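Local coordinates for protein PatF (Prochloron didemni, PDB 4BG2) that probably belongs to the prenyltransferase-like proteins of cyanobactin pathways and is linked to patellamide biosynthesis, at residues A[24-29]-A[264-269]; A[51-56]-A[297-302]; A[63-68]-A[122-127]; A[242-247]-A[278-283]. One frame throughout, in Å; residues are numbered along the deposited sequence.

Interaction 1. Residues A[24-29]-A[264-269]; sequences EAFDVK and DKIYNF
F26 pushes one edge of its ring against a face of the F269 ring, and A25 fills the angle between the two with its methyl group. The evidence for an edge-to-face (T-shaped) pair is twofold: the ring planes meet at 73°, and the centroids stand 5.0 Å apart. F26 CZ and CE2 form the bump, with F26 CZ 3.6 Å from F269 CD2 and so toward the rim of the F269 ring. A25 CB reaches the same ring at another part, 3.4 Å from F269 CE1, while also lying over a face of F26. F269 CG is anti to the backbone N (chi1 167°), which directs it from helix 261-272 toward A25 and F26. At F26 CE1, I266 crosses the ring at about a right angle, its CG1 3.9 Å from that atom. The fully extended chain of K265 closes the exposed margin, its CE resting 3.8 Å from A25 O. An alanine in place of F269 would probably open a gap between the two segments, taking away the face on which F26 rests and the ring atoms that meet A25 CB. No hydrogen bond joins the segments, so the contact between them rests on apolar and aromatic packing. It sets the end of helix 3-25, where F26 is the first residue to leave helical geometry, beside helix 261-272. Both lie on strand 48-57, with F26 and I266 packed on C54, I266 also on V56, and H22 one turn back meeting the F26 ring.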
loop_
_atom_site.group_PDB
_atom_site.type_symbol
_atom_site.label_atom_id
_atom_site.label_comp_id
_atom_site.label_asym_id
_atom_site.label_seq_id
_atom_site.Cartn_x
_atom_site.Cartn_y
_atom_site.Cartn_z
ATOM N N GLU A 24 17.107 -9.448 2.544
ATOM C CA GLU A 24 18.548 -9.430 2.778
ATOM C C GLU A 24 18.992 -8.038 3.210
ATOM O O GLU A 24 19.661 -7.882 4.212
ATOM C CB GLU A 24 19.329 -9.819 1.515
ATOM C CG GLU A 24 19.069 -11.228 0.995
ATOM C CD GLU A 24 19.908 -11.570 -0.233
ATOM O OE1 GLU A 24 20.236 -10.654 -1.035
ATOM O OE2 GLU A 24 20.250 -12.764 -0.386
ATOM N N ALA A 25 18.606 -7.034 2.439
ATOM C CA ALA A 25 19.027 -5.654 2.683
ATOM C C ALA A 25 18.622 -5.093 4.056
ATOM O O ALA A 25 19.368 -4.329 4.659
ATOM C CB ALA A 25 18.499 -4.754 1.583
ATOM N N PHE A 26 17.459 -5.488 4.559
ATOM C CA PHE A 26 16.929 -4.908 5.794
ATOM C C PHE A 26 16.827 -5.883 6.951
ATOM O O PHE A 26 16.075 -5.644 7.882
ATOM C CB PHE A 26 15.593 -4.227 5.485
ATOM C CG PHE A 26 15.743 -3.171 4.470
ATOM C CD1 PHE A 26 16.487 -2.040 4.787
ATOM C CD2 PHE A 26 15.288 -3.342 3.191
ATOM C CE1 PHE A 26 16.704 -1.060 3.844
ATOM C CE2 PHE A 26 15.478 -2.360 2.239
ATOM C CZ PHE A 26 16.208 -1.219 2.565
ATOM N N ASP A 27 17.577 -6.980 6.870
ATOM C CA ASP A 27 17.647 -7.969 7.936
ATOM C C ASP A 27 16.282 -8.463 8.396
ATOM O O ASP A 27 16.024 -8.543 9.582
ATOM C CB ASP A 27 18.441 -7.415 9.132
ATOM C CG ASP A 27 19.882 -7.055 8.770
ATOM O OD1 ASP A 27 20.156 -6.811 7.573
ATOM O OD2 ASP A 27 20.741 -6.993 9.684
ATOM N N VAL A 28 15.419 -8.813 7.459
ATOM C CA VAL A 28 14.106 -9.309 7.797
ATOM C C VAL A 28 14.242 -10.823 8.022
ATOM O O VAL A 28 14.811 -11.520 7.216
ATOM C CB VAL A 28 13.117 -9.043 6.661
ATOM C CG1 VAL A 28 11.722 -9.511 7.038
ATOM C CG2 VAL A 28 13.117 -7.565 6.282
ATOM N N LYS A 29 13.780 -11.309 9.160
ATOM C CA LYS A 29 13.741 -12.742 9.426
ATOM C C LYS A 29 12.569 -13.341 8.653
ATOM O O LYS A 29 11.520 -12.696 8.518
ATOM C CB LYS A 29 13.597 -12.995 10.941
ATOM C CG LYS A 29 14.732 -12.420 11.796
ATOM C CD LYS A 29 16.104 -12.787 11.237
ATOM C CE LYS A 29 17.270 -12.289 12.090
ATOM N NZ LYS A 29 17.905 -11.069 11.511
ATOM N N ASP A 264 18.053 7.418 5.348
ATOM C CA ASP A 264 19.199 7.543 4.447
ATOM C C ASP A 264 19.664 6.174 3.967
ATOM O O ASP A 264 20.016 6.009 2.802
ATOM C CB ASP A 264 20.347 8.265 5.143
ATOM C CG ASP A 264 20.034 9.729 5.419
ATOM O OD1 ASP A 264 19.115 10.275 4.768
ATOM O OD2 ASP A 264 20.718 10.344 6.275
ATOM N N LYS A 265 19.661 5.188 4.857
ATOM C CA LYS A 265 20.017 3.825 4.462
ATOM C C LYS A 265 19.044 3.266 3.426
ATOM O O LYS A 265 19.462 2.677 2.418
ATOM C CB LYS A 265 20.067 2.906 5.668
ATOM C CG LYS A 265 20.089 1.427 5.295
ATOM C CD LYS A 265 20.345 0.563 6.516
ATOM C CE LYS A 265 20.294 -0.911 6.164
ATOM N NZ LYS A 265 21.015 -1.676 7.217
ATOM N N ILE A 266 17.745 3.454 3.660
ATOM C CA ILE A 266 16.747 2.996 2.696
ATOM C C ILE A 266 16.933 3.732 1.378
ATOM O O ILE A 266 16.841 3.127 0.300
ATOM C CB ILE A 266 15.295 3.205 3.190
ATOM C CG1 ILE A 266 15.030 2.403 4.458
ATOM C CG2 ILE A 266 14.291 2.798 2.117
ATOM C CD1 ILE A 266 13.928 2.984 5.323
ATOM N N TYR A 267 17.196 5.037 1.462
ATOM C CA TYR A 267 17.364 5.842 0.267
ATOM C C TYR A 267 18.536 5.374 -0.580
ATOM O O TYR A 267 18.417 5.224 -1.791
ATOM C CB TYR A 267 17.561 7.313 0.640
ATOM C CG TYR A 267 17.873 8.152 -0.560
ATOM C CD1 TYR A 267 16.895 8.406 -1.517
ATOM C CD2 TYR A 267 19.142 8.662 -0.759
ATOM C CE1 TYR A 267 17.178 9.173 -2.633
ATOM C CE2 TYR A 267 19.439 9.419 -1.879
ATOM C CZ TYR A 267 18.449 9.670 -2.806
ATOM O OH TYR A 267 18.715 10.424 -3.909
ATOM N N ASN A 268 19.665 5.149 0.078
ATOM C CA ASN A 268 20.888 4.655 -0.573
ATOM C C ASN A 268 20.680 3.303 -1.206
ATOM O O ASN A 268 21.110 3.052 -2.336
ATOM C CB ASN A 268 22.004 4.538 0.459
ATOM C CG ASN A 268 22.524 5.885 0.904
ATOM O OD1 ASN A 268 22.362 6.895 0.222
ATOM N ND2 ASN A 268 23.151 5.899 2.053
ATOM N N PHE A 269 20.013 2.421 -0.468
ATOM C CA PHE A 269 19.709 1.110 -1.010
ATOM C C PHE A 269 18.906 1.251 -2.301
ATOM O O PHE A 269 19.218 0.609 -3.302
ATOM C CB PHE A 269 18.953 0.269 0.005
ATOM C CG PHE A 269 18.350 -0.963 -0.590
ATOM C CD1 PHE A 269 19.128 -2.085 -0.829
ATOM C CD2 PHE A 269 17.013 -0.982 -0.955
ATOM C CE1 PHE A 269 18.577 -3.216 -1.397
ATOM C CE2 PHE A 269 16.457 -2.113 -1.524
ATOM C CZ PHE A 269 17.237 -3.232 -1.738
#

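Interaction 2. Residues A[51-56]-A[297-302]; sequences ESSCQV and CFYYDQ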
loop_
_atom_site.group_PDB
_atom_site.type_symbol
_atom_site.label_atom_id
_atom_site.label_comp_id
_atom_site.label_asym_id
_atom_site.label_seq_id
_atom_site.Cartn_x
_atom_site.Cartn_y
_atom_site.Cartn_z
ATOM N N GLU A 51 5.707 -4.053 -4.434
ATOM C CA GLU A 51 5.951 -2.809 -3.701
ATOM C C GLU A 51 6.399 -3.169 -2.313
ATOM O O GLU A 51 5.580 -3.578 -1.485
ATOM C CB GLU A 51 4.697 -1.924 -3.616
ATOM C CG GLU A 51 5.001 -0.504 -3.117
ATOM C CD GLU A 51 3.826 0.479 -3.264
ATOM O OE1 GLU A 51 2.673 0.035 -3.192
ATOM O OE2 GLU A 51 4.051 1.713 -3.416
ATOM N N SER A 52 7.697 -3.072 -2.075
ATOM C CA SER A 52 8.271 -3.354 -0.771
ATOM C C SER A 52 8.349 -2.046 0.038
ATOM O O SER A 52 8.438 -0.965 -0.526
ATOM C CB SER A 52 9.678 -3.951 -0.920
ATOM O OG SER A 52 9.714 -5.065 -1.805
ATOM N N SER A 53 8.389 -2.142 1.352
ATOM C CA SER A 53 8.569 -0.951 2.164
ATOM C C SER A 53 9.234 -1.241 3.506
ATOM O O SER A 53 9.374 -2.406 3.932
ATOM C CB SER A 53 7.225 -0.264 2.361
ATOM O OG SER A 53 6.330 -1.096 3.082
ATOM N N CYS A 54 9.671 -0.169 4.141
ATOM C CA CYS A 54 10.206 -0.204 5.492
ATOM C C CYS A 54 9.493 0.828 6.312
ATOM O O CYS A 54 9.432 2.008 5.938
ATOM C CB CYS A 54 11.693 0.090 5.497
ATOM S SG CYS A 54 12.664 -1.137 4.605
ATOM N N GLN A 55 8.905 0.392 7.410
ATOM C CA GLN A 55 8.318 1.327 8.374
ATOM C C GLN A 55 9.407 1.675 9.362
ATOM O O GLN A 55 9.975 0.789 10.012
ATOM C CB GLN A 55 7.138 0.712 9.096
ATOM C CG GLN A 55 6.475 1.624 10.112
ATOM C CD GLN A 55 5.125 1.079 10.527
ATOM O OE1 GLN A 55 5.041 0.101 11.272
ATOM N NE2 GLN A 55 4.063 1.690 10.026
ATOM N N VAL A 56 9.689 2.969 9.466
ATOM C CA VAL A 56 10.715 3.458 10.365
ATOM C C VAL A 56 10.103 4.169 11.562
ATOM O O VAL A 56 9.192 4.994 11.414
ATOM C CB VAL A 56 11.667 4.409 9.627
ATOM C CG1 VAL A 56 12.683 4.996 10.596
ATOM C CG2 VAL A 56 12.370 3.668 8.479
ATOM N N CYS A 297 6.994 5.750 6.531
ATOM C CA CYS A 297 7.144 4.550 5.725
ATOM C C CYS A 297 7.726 4.899 4.382
ATOM O O CYS A 297 7.334 5.882 3.782
ATOM C CB CYS A 297 5.786 3.906 5.498
ATOM S SG CYS A 297 5.226 2.989 6.907
ATOM N N PHE A 298 8.662 4.090 3.913
ATOM C CA PHE A 298 9.334 4.297 2.639
ATOM C C PHE A 298 9.018 3.093 1.717
ATOM O O PHE A 298 9.385 1.968 2.008
ATOM C CB PHE A 298 10.818 4.397 2.943
ATOM C CG PHE A 298 11.655 4.983 1.832
ATOM C CD1 PHE A 298 11.550 4.529 0.531
ATOM C CD2 PHE A 298 12.604 5.951 2.125
ATOM C CE1 PHE A 298 12.349 5.063 -0.485
ATOM C CE2 PHE A 298 13.420 6.476 1.126
ATOM C CZ PHE A 298 13.284 6.040 -0.186
ATOM N N TYR A 299 8.387 3.371 0.587
ATOM C CA TYR A 299 7.912 2.358 -0.354
ATOM C C TYR A 299 8.750 2.472 -1.613
ATOM O O TYR A 299 9.107 3.568 -2.002
ATOM C CB TYR A 299 6.445 2.647 -0.705
ATOM C CG TYR A 299 5.471 2.362 0.394
ATOM C CD1 TYR A 299 5.172 3.295 1.373
ATOM C CD2 TYR A 299 4.845 1.103 0.473
ATOM C CE1 TYR A 299 4.251 2.998 2.399
ATOM C CE2 TYR A 299 3.939 0.810 1.479
ATOM C CZ TYR A 299 3.646 1.743 2.428
ATOM O OH TYR A 299 2.757 1.390 3.426
ATOM N N TYR A 300 9.064 1.349 -2.240
ATOM C CA TYR A 300 9.604 1.343 -3.581
ATOM C C TYR A 300 8.966 0.196 -4.363
ATOM O O TYR A 300 8.655 -0.854 -3.787
ATOM C CB TYR A 300 11.140 1.269 -3.568
ATOM C CG TYR A 300 11.723 0.004 -3.010
ATOM C CD1 TYR A 300 11.946 -0.139 -1.655
ATOM C CD2 TYR A 300 12.086 -1.033 -3.845
ATOM C CE1 TYR A 300 12.504 -1.298 -1.145
ATOM C CE2 TYR A 300 12.656 -2.187 -3.345
ATOM C CZ TYR A 300 12.845 -2.319 -1.995
ATOM O OH TYR A 300 13.378 -3.483 -1.506
ATOM N N ASP A 301 8.796 0.405 -5.669
ATOM C CA ASP A 301 8.020 -0.457 -6.544
ATOM C C ASP A 301 8.918 -0.997 -7.638
ATOM O O ASP A 301 9.639 -0.228 -8.298
ATOM C CB ASP A 301 6.868 0.352 -7.143
ATOM C CG ASP A 301 5.850 -0.505 -7.917
ATOM O OD1 ASP A 301 5.776 -1.742 -7.731
ATOM O OD2 ASP A 301 5.083 0.084 -8.720
ATOM N N GLN A 302 8.897 -2.319 -7.812
ATOM C CA GLN A 302 9.680 -2.995 -8.827
ATOM C C GLN A 302 8.770 -3.837 -9.719
ATOM O O GLN A 302 7.831 -4.495 -9.225
ATOM C CB GLN A 302 10.748 -3.856 -8.164
ATOM C CG GLN A 302 11.813 -3.036 -7.449
ATOM C CD GLN A 302 12.804 -3.898 -6.695
ATOM O OE1 GLN A 302 12.443 -4.523 -5.707
ATOM N NE2 GLN A 302 14.059 -3.908 -7.134
HETATM O O HOH W 1 10.044 -4.025 -4.523
#
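The strands of S52 and Y300 run antiparallel, their axes 4.7 Å apart at closest and 167° between directions, with S52-Y300 and C54-F298 as hydrogen-bonded pairs. The two bonds of the first pair differ in straightness: Y300 N to S52 O is nearly linear, whereas S52 N to Y300 O is bent to 132°. Side chains alternate between two faces. On one, S53 CB sits over a face of the Y299 ring, 3.3 Å from Y299 CD2, in a CH-pi contact displaced toward the rim. E51 stretches an extended chain obliquely past the same residue, its OE2 3.7 Å from Y299 CB before bonding to Y246 OH; S53 OG is bonded to R65. On the opposite face, Y300 CG takes the crowded position between backbone N and carbonyl carbon (chi1 65°), and S52 CB lies over a face of its ring in a CH-pi contact, 3.7 Å from Y300 CZ. The hydroxyl of Y300 bonds to H22 of helix 3-25. A water links S52 to Q302 across the strands: S52 OG donates to it over 2.9 Å, and it donates to Q302 OE1 at 2.7 Å. Strands 48-57 and 295-303 are the first and last of the sheet, so their pairing is the seam that closes a ten-stranded antiparallel barrel, with E51, S53 and Y299 on its inner face and helices outside, consistent with the PT barrel of ABBA-type prenyltransferases.

Interaction 3. Residues A[63-68]-A[122-127]; sequences GGRYEV and GVHLGS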
loop_
_atom_site.group_PDB
_atom_site.type_symbol
_atom_site.label_atom_id
_atom_site.label_comp_id
_atom_site.label_asym_id
_atom_site.label_seq_id
_atom_site.Cartn_x
_atom_site.Cartn_y
_atom_site.Cartn_z
ATOM N N GLY A 63 10.980 -4.157 8.094
ATOM C CA GLY A 63 11.163 -4.292 6.652
ATOM C C GLY A 63 10.375 -5.381 5.940
ATOM O O GLY A 63 10.447 -5.486 4.719
ATOM N N GLY A 64 9.670 -6.234 6.670
ATOM C CA GLY A 64 8.954 -7.346 6.027
ATOM C C GLY A 64 7.569 -6.930 5.553
ATOM O O GLY A 64 6.568 -7.438 6.052
ATOM N N ARG A 65 7.529 -6.020 4.578
ATOM C CA ARG A 65 6.307 -5.404 4.090
ATOM C C ARG A 65 6.282 -5.385 2.562
ATOM O O ARG A 65 7.169 -4.773 1.923
ATOM C CB ARG A 65 6.179 -3.974 4.605
ATOM C CG ARG A 65 6.166 -3.847 6.110
ATOM C CD ARG A 65 6.545 -2.446 6.557
ATOM N NE ARG A 65 5.698 -1.456 5.899
ATOM C CZ ARG A 65 4.510 -1.074 6.334
ATOM N NH1 ARG A 65 3.998 -1.556 7.464
ATOM N NH2 ARG A 65 3.820 -0.200 5.626
ATOM N N TYR A 66 5.282 -6.053 1.984
ATOM C CA TYR A 66 5.121 -6.155 0.546
ATOM C C TYR A 66 3.675 -6.049 0.117
ATOM O O TYR A 66 2.774 -6.624 0.760
ATOM C CB TYR A 66 5.586 -7.520 0.073
ATOM C CG TYR A 66 6.955 -7.896 0.548
ATOM C CD1 TYR A 66 8.080 -7.446 -0.126
ATOM C CD2 TYR A 66 7.133 -8.734 1.650
ATOM C CE1 TYR A 66 9.346 -7.787 0.296
ATOM C CE2 TYR A 66 8.405 -9.101 2.066
ATOM C CZ TYR A 66 9.506 -8.611 1.381
ATOM O OH TYR A 66 10.794 -8.937 1.768
ATOM N N GLU A 67 3.457 -5.354 -0.992
ATOM C CA GLU A 67 2.199 -5.411 -1.730
ATOM C C GLU A 67 2.540 -5.865 -3.148
ATOM O O GLU A 67 3.396 -5.279 -3.796
ATOM C CB GLU A 67 1.505 -4.039 -1.837
ATOM C CG GLU A 67 1.047 -3.375 -0.580
ATOM C CD GLU A 67 0.225 -4.280 0.300
ATOM O OE1 GLU A 67 -0.718 -5.104 -0.173
ATOM O OE2 GLU A 67 0.581 -4.095 1.461
ATOM N N VAL A 68 1.840 -6.899 -3.624
ATOM C CA VAL A 68 2.015 -7.423 -4.952
ATOM C C VAL A 68 0.699 -7.411 -5.716
ATOM O O VAL A 68 -0.376 -7.786 -5.186
ATOM C CB VAL A 68 2.554 -8.852 -4.875
ATOM C CG1 VAL A 68 2.752 -9.426 -6.281
ATOM C CG2 VAL A 68 3.870 -8.871 -4.113
ATOM N N GLY A 122 -0.838 -8.636 0.132
ATOM C CA GLY A 122 0.295 -8.187 0.853
ATOM C C GLY A 122 0.301 -8.655 2.265
ATOM O O GLY A 122 -0.731 -9.073 2.800
ATOM N N VAL A 123 1.496 -8.605 2.849
ATOM C CA VAL A 123 1.714 -8.896 4.240
ATOM C C VAL A 123 2.631 -7.831 4.830
ATOM O O VAL A 123 3.593 -7.398 4.182
ATOM C CB VAL A 123 2.366 -10.280 4.480
ATOM C CG1 VAL A 123 1.395 -11.381 4.151
ATOM C CG2 VAL A 123 3.667 -10.460 3.708
ATOM N N HIS A 124 2.353 -7.466 6.068
ATOM C CA HIS A 124 3.234 -6.638 6.872
ATOM C C HIS A 124 3.598 -7.393 8.143
ATOM O O HIS A 124 2.758 -7.593 9.033
ATOM C CB HIS A 124 2.566 -5.300 7.240
ATOM C CG HIS A 124 2.165 -4.468 6.054
ATOM N ND1 HIS A 124 1.312 -3.395 6.163
ATOM C CD2 HIS A 124 2.496 -4.547 4.747
ATOM C CE1 HIS A 124 1.153 -2.830 4.980
ATOM N NE2 HIS A 124 1.832 -3.536 4.094
ATOM N N LEU A 125 4.860 -7.796 8.226
ATOM C CA LEU A 125 5.431 -8.408 9.422
ATOM C C LEU A 125 5.587 -7.338 10.502
ATOM O O LEU A 125 6.120 -6.289 10.226
ATOM C CB LEU A 125 6.829 -8.977 9.105
ATOM C CG LEU A 125 7.362 -10.267 9.710
ATOM C CD1 LEU A 125 6.246 -11.274 9.933
ATOM C CD2 LEU A 125 8.461 -10.863 8.824
ATOM N N GLY A 126 5.109 -7.611 11.718
ATOM C CA GLY A 126 5.361 -6.751 12.865
ATOM C C GLY A 126 6.469 -7.317 13.723
ATOM O O GLY A 126 7.071 -8.337 13.379
ATOM N N SER A 127 6.701 -6.697 14.873
ATOM C CA SER A 127 7.700 -7.178 15.833
ATOM C C SER A 127 7.342 -8.529 16.437
ATOM O O SER A 127 8.224 -9.271 16.875
ATOM C CB SER A 127 7.876 -6.162 16.951
ATOM O OG SER A 127 6.621 -5.902 17.545
#
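R65 lays its guanidinium over one face of the H124 ring, the planes 30° apart and NH1 3.4 Å above the imidazole plane, displaced toward the rim at ND1. At the ring's edge, near its plane, comes the backbone N of Y66, which is itself bonded to V123 O. E67 approaches the other nitrogen: in the conformer given, one of two modelled, H124 NE2 donates to E67 OE2 over 3.0 Å. That bond is bent, the oxygen lies well out of the ring plane, and the carboxylate stands 85° to the imidazole. The E67 chain is bent at chi2 (-50°), which turns CD back toward H124. The backbone adds a straighter link, L125 N to G64 O at 2.8 Å, where G64 is the centre of an inverse gamma turn. An alanine at H124 would probably leave E67 OE2 without its donor and the R65 guanidinium without the ring beneath it. Outside the two segments, E179 bonds to H124 ND1 and S53 to R65 NE. Chemically, then, in this conformer of E67 two carboxylates hold the two nitrogens of the imidazole and fix its rotation, while the S53 hydroxyl holds the guanidinium that lies over its face.

Interaction 4. Residues A[242-247]-A[278-283]; sequences ILFFYH and DVAIAV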
loop_
_atom_site.group_PDB
_atom_site.type_symbol
_atom_site.label_atom_id
_atom_site.label_comp_id
_atom_site.label_asym_id
_atom_site.label_seq_id
_atom_site.Cartn_x
_atom_site.Cartn_y
_atom_site.Cartn_z
ATOM N N ILE A 242 -2.558 9.494 6.976
ATOM C CA ILE A 242 -1.210 9.270 6.506
ATOM C C ILE A 242 -1.128 9.724 5.052
ATOM O O ILE A 242 -1.988 9.396 4.245
ATOM C CB ILE A 242 -0.761 7.812 6.728
ATOM C CG1 ILE A 242 0.671 7.612 6.252
ATOM C CG2 ILE A 242 -1.683 6.822 6.034
ATOM C CD1 ILE A 242 1.316 6.421 6.900
ATOM N N LEU A 243 -0.150 10.583 4.762
ATOM C CA LEU A 243 -0.015 11.210 3.459
ATOM C C LEU A 243 0.995 10.437 2.687
ATOM O O LEU A 243 1.973 10.004 3.255
ATOM C CB LEU A 243 0.441 12.681 3.575
ATOM C CG LEU A 243 -0.309 13.566 4.568
ATOM C CD1 LEU A 243 0.212 15.010 4.533
ATOM C CD2 LEU A 243 -1.812 13.555 4.298
ATOM N N PHE A 244 0.759 10.248 1.397
ATOM C CA PHE A 244 1.662 9.498 0.555
ATOM C C PHE A 244 2.115 10.454 -0.540
ATOM O O PHE A 244 1.286 11.083 -1.176
ATOM C CB PHE A 244 0.942 8.315 -0.120
ATOM C CG PHE A 244 0.921 7.059 0.674
ATOM C CD1 PHE A 244 0.214 6.978 1.873
ATOM C CD2 PHE A 244 1.512 5.883 0.169
ATOM C CE1 PHE A 244 0.165 5.764 2.586
ATOM C CE2 PHE A 244 1.450 4.694 0.869
ATOM C CZ PHE A 244 0.769 4.631 2.080
ATOM N N PHE A 245 3.419 10.483 -0.794
ATOM C CA PHE A 245 3.998 11.285 -1.860
ATOM C C PHE A 245 4.732 10.353 -2.824
ATOM O O PHE A 245 5.781 9.845 -2.461
ATOM C CB PHE A 245 4.962 12.303 -1.261
ATOM C CG PHE A 245 4.339 13.163 -0.207
ATOM C CD1 PHE A 245 3.636 14.313 -0.562
ATOM C CD2 PHE A 245 4.432 12.822 1.125
ATOM C CE1 PHE A 245 3.054 15.106 0.407
ATOM C CE2 PHE A 245 3.850 13.603 2.097
ATOM C CZ PHE A 245 3.154 14.745 1.742
ATOM N N TYR A 246 4.179 10.147 -4.027
ATOM C CA TYR A 246 4.739 9.234 -5.033
ATOM C C TYR A 246 5.668 9.960 -6.013
ATOM O O TYR A 246 5.310 10.991 -6.561
ATOM C CB TYR A 246 3.622 8.487 -5.802
ATOM C CG TYR A 246 3.184 7.148 -5.139
ATOM C CD1 TYR A 246 3.854 5.948 -5.458
ATOM C CD2 TYR A 246 2.137 7.075 -4.227
ATOM C CE1 TYR A 246 3.495 4.726 -4.882
ATOM C CE2 TYR A 246 1.770 5.844 -3.640
ATOM C CZ TYR A 246 2.463 4.677 -3.967
ATOM O OH TYR A 246 2.144 3.430 -3.410
ATOM N N HIS A 247 6.860 9.408 -6.217
ATOM C CA HIS A 247 7.850 9.962 -7.137
ATOM C C HIS A 247 8.404 8.895 -8.066
ATOM O O HIS A 247 8.678 7.768 -7.639
ATOM C CB HIS A 247 9.009 10.567 -6.357
ATOM C CG HIS A 247 8.646 11.817 -5.634
ATOM N ND1 HIS A 247 8.851 13.069 -6.170
ATOM C CD2 HIS A 247 8.071 12.009 -4.423
ATOM C CE1 HIS A 247 8.426 13.980 -5.311
ATOM N NE2 HIS A 247 7.946 13.363 -4.246
ATOM N N ASP A 278 9.016 3.542 -9.218
ATOM C CA ASP A 278 8.557 4.631 -8.379
ATOM C C ASP A 278 8.832 4.338 -6.903
ATOM O O ASP A 278 8.987 3.178 -6.503
ATOM C CB ASP A 278 7.052 4.874 -8.606
ATOM C CG ASP A 278 6.209 3.637 -8.348
ATOM O OD1 ASP A 278 5.831 3.420 -7.176
ATOM O OD2 ASP A 278 5.904 2.875 -9.304
ATOM N N VAL A 279 8.850 5.410 -6.112
ATOM C CA VAL A 279 9.011 5.358 -4.662
ATOM C C VAL A 279 7.929 6.214 -4.058
ATOM O O VAL A 279 7.306 7.009 -4.750
ATOM C CB VAL A 279 10.392 5.841 -4.198
ATOM C CG1 VAL A 279 11.455 4.972 -4.834
ATOM C CG2 VAL A 279 10.653 7.312 -4.576
ATOM N N ALA A 280 7.669 6.013 -2.777
ATOM C CA ALA A 280 6.732 6.849 -2.074
ATOM C C ALA A 280 7.135 6.965 -0.636
ATOM O O ALA A 280 7.585 6.008 -0.023
ATOM C CB ALA A 280 5.313 6.300 -2.188
ATOM N N ILE A 281 6.949 8.155 -0.093
ATOM C CA ILE A 281 7.091 8.373 1.311
ATOM C C ILE A 281 5.704 8.546 1.910
ATOM O O ILE A 281 4.915 9.346 1.430
ATOM C CB ILE A 281 7.936 9.617 1.603
ATOM C CG1 ILE A 281 9.301 9.475 0.950
ATOM C CG2 ILE A 281 8.074 9.823 3.116
ATOM C CD1 ILE A 281 10.118 8.289 1.442
ATOM N N ALA A 282 5.444 7.807 2.983
ATOM C CA ALA A 282 4.180 7.907 3.717
ATOM C C ALA A 282 4.491 8.462 5.086
ATOM O O ALA A 282 5.321 7.898 5.821
ATOM C CB ALA A 282 3.503 6.545 3.815
ATOM N N VAL A 283 3.829 9.564 5.417
ATOM C CA VAL A 283 4.142 10.346 6.601
ATOM C C VAL A 283 2.924 11.171 7.016
ATOM O O VAL A 283 2.128 11.548 6.179
ATOM C CB VAL A 283 5.419 11.200 6.327
ATOM C CG1 VAL A 283 5.201 12.215 5.218
ATOM C CG2 VAL A 283 5.912 11.895 7.588
#
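F244 and Y246 each receive an alanine methyl from the facing strand, and these two CH-pi contacts form the apolar centre. A282 CB stands over the middle of the F244 ring, 3.7 Å from its centroid and 12° from the normal. A280 CB does the same for Y246 at 3.5 Å and only 6°, so each ring lies flat across its small neighbour in a non-hydrogen-bonded pair. I242 CD1 extends the patch, 3.8 Å from A282 CB. On the other face of the sheet the pattern changes from face to edge. V283 CG1, lying between its own backbone N and carbonyl carbon (chi1 64°), meets the rim of the F245 ring in its plane, 3.7 Å from CE2. Six backbone hydrogen bonds alternate with these contacts, two for each of the pairs L243-V283, F245-I281 and H247-V279; in the last, H247 N to V279 O and V279 N to H247 O both measure 2.8 Å. The polar edge lies at D278, whose OD1 is in plane at the rim of Y246, 3.5 Å from CE1, while the phenol oxygen of Y246 belongs to E51. The pair sits between strands 229-233 and 295-303: F244 meets the rings of F233 and Y299 on the inner side, and outside L243 and F245 pack on helix 218-223.

From the N terminus, interaction 1 opens first at the end of helix 3-25, and interaction 2 opens on strand 48-57. Interaction 3 both begins and ends within their spans, joining strand 60-70 to strand 116-124 across some fifty residues that include helices 79-91 and 101-110. Interaction 4 starts at 242-247, after interaction 3 has closed. Helix 261-272 then completes interaction 1, strand 276-284 completes interaction 4, and strand 295-303 completes interaction 2, which therefore encloses both 3 and 4. Interaction 1 crosses 2 and 4. Interactions 2, 3 and 4 tie strands of the same barrel, with 2 touching each of the others, while interaction 1 joins two helices outside it; the centres of 3 and 4 lie about 16 Å apart.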